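Local structure of citrate synthase (Metallosphaera sedula, 6ABW) at residues A280-S291 and T324-L335. The protein probably catalyses the condensation of acetyl-CoA with oxaloacetate and water to give citrate and CoA, a step of the tricarboxylic acid cycle. Sequence-based numbering, arbitrary orientation.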
loop_
_atom_site.group_PDB
_atom_site.type_symbol
_atom_site.label_atom_id
_atom_site.label_comp_id
_atom_site.label_asym_id
_atom_site.label_seq_id
_atom_site.Cartn_x
_atom_site.Cartn_y
_atom_site.Cartn_z
ATOM N N ALA A 280 15.180 -21.282 12.460
ATOM C CA ALA A 280 15.818 -22.119 11.463
ATOM C C ALA A 280 15.893 -23.538 11.970
ATOM O O ALA A 280 15.688 -24.440 11.195
ATOM C CB ALA A 280 17.226 -21.602 11.169
ATOM N N LYS A 281 16.173 -23.753 13.249
ATOM C CA LYS A 281 16.226 -25.084 13.788
ATOM C C LYS A 281 14.864 -25.801 13.739
ATOM O O LYS A 281 14.765 -27.036 13.569
ATOM C CB LYS A 281 16.675 -24.995 15.250
ATOM C CG LYS A 281 18.074 -24.468 15.374
ATOM C CD LYS A 281 18.539 -24.389 16.818
ATOM C CE LYS A 281 17.896 -23.257 17.565
ATOM N NZ LYS A 281 18.905 -22.355 18.201
ATOM N N ILE A 282 13.806 -25.010 13.865
ATOM C CA ILE A 282 12.470 -25.586 13.859
ATOM C C ILE A 282 12.070 -25.898 12.437
ATOM O O ILE A 282 11.555 -27.015 12.159
ATOM C CB ILE A 282 11.478 -24.676 14.586
ATOM C CG1 ILE A 282 11.958 -24.425 15.985
ATOM C CG2 ILE A 282 10.122 -25.354 14.605
ATOM C CD1 ILE A 282 11.320 -23.284 16.729
ATOM N N PHE A 283 12.275 -24.954 11.511
ATOM C CA PHE A 283 12.018 -25.316 10.085
ATOM C C PHE A 283 12.802 -26.602 9.700
ATOM O O PHE A 283 12.259 -27.497 9.014
ATOM C CB PHE A 283 12.407 -24.193 9.158
ATOM C CG PHE A 283 11.343 -23.168 8.955
ATOM C CD1 PHE A 283 10.174 -23.508 8.303
ATOM C CD2 PHE A 283 11.478 -21.887 9.407
ATOM C CE1 PHE A 283 9.158 -22.585 8.096
ATOM C CE2 PHE A 283 10.484 -20.957 9.205
ATOM C CZ PHE A 283 9.290 -21.312 8.551
ATOM N N LYS A 284 14.051 -26.708 10.166
ATOM C CA LYS A 284 14.828 -27.907 9.832
ATOM C C LYS A 284 14.176 -29.212 10.287
ATOM O O LYS A 284 14.082 -30.182 9.517
ATOM C CB LYS A 284 16.234 -27.796 10.390
ATOM C CG LYS A 284 17.085 -28.981 9.913
ATOM C CD LYS A 284 18.477 -28.888 10.405
ATOM C CE LYS A 284 19.241 -30.126 9.932
ATOM N NZ LYS A 284 20.629 -29.991 10.468
ATOM N N LYS A 285 13.722 -29.215 11.512
ATOM C CA LYS A 285 13.070 -30.365 12.143
ATOM C C LYS A 285 11.922 -30.826 11.292
ATOM O O LYS A 285 11.797 -32.017 10.982
ATOM C CB LYS A 285 12.584 -29.939 13.500
ATOM C CG LYS A 285 11.777 -30.942 14.319
ATOM C CD LYS A 285 11.318 -30.183 15.582
ATOM C CE LYS A 285 11.162 -31.042 16.828
ATOM N NZ LYS A 285 9.890 -31.782 16.746
ATOM N N TYR A 286 11.076 -29.861 10.870
ATOM C CA TYR A 286 9.902 -30.193 10.136
ATOM C C TYR A 286 10.209 -30.538 8.711
ATOM O O TYR A 286 9.516 -31.344 8.149
ATOM C CB TYR A 286 8.793 -29.114 10.281
ATOM C CG TYR A 286 8.171 -29.189 11.648
ATOM C CD1 TYR A 286 7.222 -30.202 11.968
ATOM C CD2 TYR A 286 8.578 -28.391 12.632
ATOM C CE1 TYR A 286 6.697 -30.292 13.230
ATOM C CE2 TYR A 286 8.056 -28.467 13.904
ATOM C CZ TYR A 286 7.123 -29.435 14.207
ATOM O OH TYR A 286 6.695 -29.460 15.545
ATOM N N ALA A 287 11.295 -30.003 8.134
ATOM C CA ALA A 287 11.697 -30.366 6.791
ATOM C C ALA A 287 12.102 -31.856 6.622
ATOM O O ALA A 287 11.809 -32.472 5.632
ATOM C CB ALA A 287 12.858 -29.497 6.361
ATOM N N LYS A 288 12.805 -32.363 7.627
ATOM C CA LYS A 288 13.316 -33.740 7.668
ATOM C C LYS A 288 12.204 -34.784 7.529
ATOM O O LYS A 288 12.151 -35.554 6.601
ATOM C CB LYS A 288 14.059 -33.943 8.983
ATOM C CG LYS A 288 14.587 -35.370 9.106
ATOM C CD LYS A 288 15.901 -35.432 9.850
ATOM C CE LYS A 288 16.478 -36.830 9.637
ATOM N NZ LYS A 288 17.747 -36.925 10.391
ATOM N N VAL A 289 11.224 -34.692 8.378
ATOM C CA VAL A 289 10.062 -35.568 8.300
ATOM C C VAL A 289 9.353 -35.660 6.940
ATOM O O VAL A 289 9.248 -36.722 6.296
ATOM C CB VAL A 289 9.023 -35.065 9.337
ATOM C CG1 VAL A 289 7.879 -36.072 9.458
ATOM C CG2 VAL A 289 9.696 -34.740 10.675
ATOM N N ILE A 290 8.862 -34.520 6.461
ATOM C CA ILE A 290 8.046 -34.546 5.270
ATOM C C ILE A 290 8.842 -34.637 3.970
ATOM O O ILE A 290 8.284 -35.005 2.933
ATOM C CB ILE A 290 7.065 -33.330 5.211
ATOM C CG1 ILE A 290 7.826 -32.008 5.244
ATOM C CG2 ILE A 290 6.099 -33.388 6.383
ATOM C CD1 ILE A 290 6.954 -30.837 4.911
ATOM N N SER A 291 10.141 -34.301 4.003
ATOM C CA SER A 291 10.952 -34.392 2.780
ATOM C C SER A 291 11.244 -35.804 2.331
ATOM O O SER A 291 11.462 -36.034 1.129
ATOM C CB SER A 291 12.271 -33.673 2.967
ATOM O OG SER A 291 11.957 -32.273 2.994
ATOM N N THR A 324 16.079 -17.945 9.200
ATOM C CA THR A 324 14.754 -18.538 9.014
ATOM C C THR A 324 14.449 -18.874 7.574
ATOM O O THR A 324 13.564 -19.724 7.323
ATOM C CB THR A 324 13.668 -17.604 9.577
ATOM O OG1 THR A 324 12.428 -18.303 9.599
ATOM C CG2 THR A 324 13.575 -16.347 8.784
ATOM N N ASP A 325 15.160 -18.254 6.621
ATOM C CA ASP A 325 14.879 -18.458 5.179
ATOM C C ASP A 325 15.573 -19.685 4.584
ATOM O O ASP A 325 15.313 -20.050 3.447
ATOM C CB ASP A 325 15.167 -17.182 4.424
ATOM C CG ASP A 325 14.398 -15.918 5.025
ATOM O OD1 ASP A 325 13.132 -15.986 5.300
ATOM O OD2 ASP A 325 15.099 -14.870 5.274
ATOM N N PHE A 326 16.498 -20.296 5.328
ATOM C CA PHE A 326 17.350 -21.354 4.791
ATOM C C PHE A 326 16.583 -22.652 4.548
ATOM O O PHE A 326 16.749 -23.277 3.517
ATOM C CB PHE A 326 18.604 -21.604 5.703
ATOM C CG PHE A 326 19.678 -22.428 5.011
ATOM C CD1 PHE A 326 20.469 -21.880 4.075
ATOM C CD2 PHE A 326 19.762 -23.799 5.237
ATOM C CE1 PHE A 326 21.411 -22.645 3.423
ATOM C CE2 PHE A 326 20.711 -24.562 4.612
ATOM C CZ PHE A 326 21.537 -23.998 3.718
ATOM N N TYR A 327 15.776 -23.083 5.531
ATOM C CA TYR A 327 15.008 -24.311 5.457
ATOM C C TYR A 327 13.494 -24.121 5.229
ATOM O O TYR A 327 12.800 -25.101 5.035
ATOM C CB TYR A 327 15.201 -25.114 6.740
ATOM C CG TYR A 327 16.494 -25.872 6.798
ATOM C CD1 TYR A 327 16.665 -26.964 5.994
ATOM C CD2 TYR A 327 17.491 -25.539 7.677
ATOM C CE1 TYR A 327 17.842 -27.695 6.034
ATOM C CE2 TYR A 327 18.701 -26.261 7.733
ATOM C CZ TYR A 327 18.864 -27.324 6.901
ATOM O OH TYR A 327 20.029 -28.104 6.890
ATOM N N SER A 328 12.992 -22.888 5.159
ATOM C CA SER A 328 11.528 -22.732 5.013
ATOM C C SER A 328 11.071 -23.204 3.634
ATOM O O SER A 328 10.053 -23.916 3.504
ATOM C CB SER A 328 11.135 -21.261 5.282
ATOM O OG SER A 328 11.771 -20.368 4.360
ATOM N N GLY A 329 11.837 -22.868 2.593
ATOM C CA GLY A 329 11.598 -23.325 1.274
ATOM C C GLY A 329 11.563 -24.836 1.145
ATOM O O GLY A 329 10.722 -25.418 0.435
ATOM N N VAL A 330 12.484 -25.517 1.808
ATOM C CA VAL A 330 12.470 -26.961 1.860
ATOM C C VAL A 330 11.142 -27.498 2.396
ATOM O O VAL A 330 10.604 -28.427 1.826
ATOM C CB VAL A 330 13.666 -27.558 2.635
ATOM C CG1 VAL A 330 13.590 -29.106 2.610
ATOM C CG2 VAL A 330 14.958 -27.086 1.985
ATOM N N VAL A 331 10.618 -26.944 3.472
ATOM C CA VAL A 331 9.310 -27.306 4.014
ATOM C C VAL A 331 8.219 -27.039 2.981
ATOM O O VAL A 331 7.413 -27.933 2.653
ATOM C CB VAL A 331 9.019 -26.573 5.329
ATOM C CG1 VAL A 331 7.619 -26.822 5.803
ATOM C CG2 VAL A 331 9.970 -27.036 6.430
ATOM N N PHE A 332 8.202 -25.844 2.421
ATOM C CA PHE A 332 7.125 -25.520 1.478
ATOM C C PHE A 332 7.141 -26.390 0.223
ATOM O O PHE A 332 6.077 -26.894 -0.251
ATOM C CB PHE A 332 7.183 -24.041 1.074
ATOM C CG PHE A 332 7.028 -23.066 2.198
ATOM C CD1 PHE A 332 6.125 -23.247 3.239
ATOM C CD2 PHE A 332 7.812 -21.870 2.161
ATOM C CE1 PHE A 332 5.991 -22.316 4.225
ATOM C CE2 PHE A 332 7.627 -20.943 3.190
ATOM C CZ PHE A 332 6.684 -21.194 4.150
ATOM N N TYR A 333 8.326 -26.627 -0.282
ATOM C CA TYR A 333 8.491 -27.516 -1.448
ATOM C C TYR A 333 8.018 -28.932 -1.145
ATOM O O TYR A 333 7.289 -29.509 -1.961
ATOM C CB TYR A 333 9.963 -27.546 -1.879
ATOM C CG TYR A 333 10.141 -28.162 -3.224
ATOM C CD1 TYR A 333 9.939 -27.434 -4.369
ATOM C CD2 TYR A 333 10.436 -29.524 -3.338
ATOM C CE1 TYR A 333 10.131 -28.025 -5.620
ATOM C CE2 TYR A 333 10.593 -30.124 -4.564
ATOM C CZ TYR A 333 10.431 -29.383 -5.690
ATOM O OH TYR A 333 10.618 -30.011 -6.901
ATOM N N ALA A 334 8.366 -29.439 0.025
ATOM C CA ALA A 334 8.031 -30.824 0.431
ATOM C C ALA A 334 6.498 -30.951 0.576
ATOM O O ALA A 334 5.943 -32.001 0.359
ATOM C CB ALA A 334 8.718 -31.112 1.741
ATOM N N LEU A 335 5.822 -29.848 0.961
ATOM C CA LEU A 335 4.377 -29.783 1.033
ATOM C C LEU A 335 3.696 -29.792 -0.324
ATOM O O LEU A 335 2.487 -30.049 -0.351
ATOM C CB LEU A 335 3.904 -28.586 1.829
ATOM C CG LEU A 335 4.237 -28.655 3.313
ATOM C CD1 LEU A 335 4.019 -27.332 3.945
ATOM C CD2 LEU A 335 3.416 -29.758 4.058
#
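Phe283 lays one face of its ring on Ser328: CB of Ser328 stands 3.7 Å from the ring centroid, only 12° off the normal, a CH-pi contact. At the ring's edge, near its plane, come Val331 CG2 and Thr324 OG1, the latter 3.3 Å from Phe283 CE2; that hydroxyl is buried with no polar partner in the model. The next residue, Lys284, lies alongside Tyr327, both side chains pointing the same way. With CG opposite the backbone N (chi1 -174°) and the chain extended from there, its methylenes run over one ring face, CG 3.9 Å from the Tyr327 centroid, while Phe326 CD2 sits over the other. Further along, Ala287 CB touches both Val330 CG1 and Val331 CG2, each at 3.8 Å, and Ile290 CD1 reaches Ala334 CB at 3.6 Å and Leu335 CD2 close by.

These contacts join helices 278-292 and 325-335 of the largely helical citrate synthase fold; the segments 280-291 and 325-335 run nearly parallel, 26° apart, their axes approaching to 7.9 Å, and no hydrogen bond crosses between them. The start of 324-335 carries Asp325, a predicted active-site residue, and the Thr324 side chain is about 9 Å from bound acetyl-CoA. An alanine in place of Phe283 is likely to leave Ser328 CB and Thr324 without the ring they pack on, opening a gap between the two helices where the ring now lies against Ser328 and Val331.

Polar ends are tied down around the packing. Glu308 takes a salt bridge from Lys284 NZ and a hydrogen bond with Tyr327 OH, pinning both ends of that pair; Tyr192 meets the Phe283 ring and hydrogen-bonds with Ser328 OG and Asp325 OD1. Ser291 OG, which touches Val330 and Ala334, donates to Ala287 O at 2.6 Å, on the face of that carbonyl opposite Ser291 N.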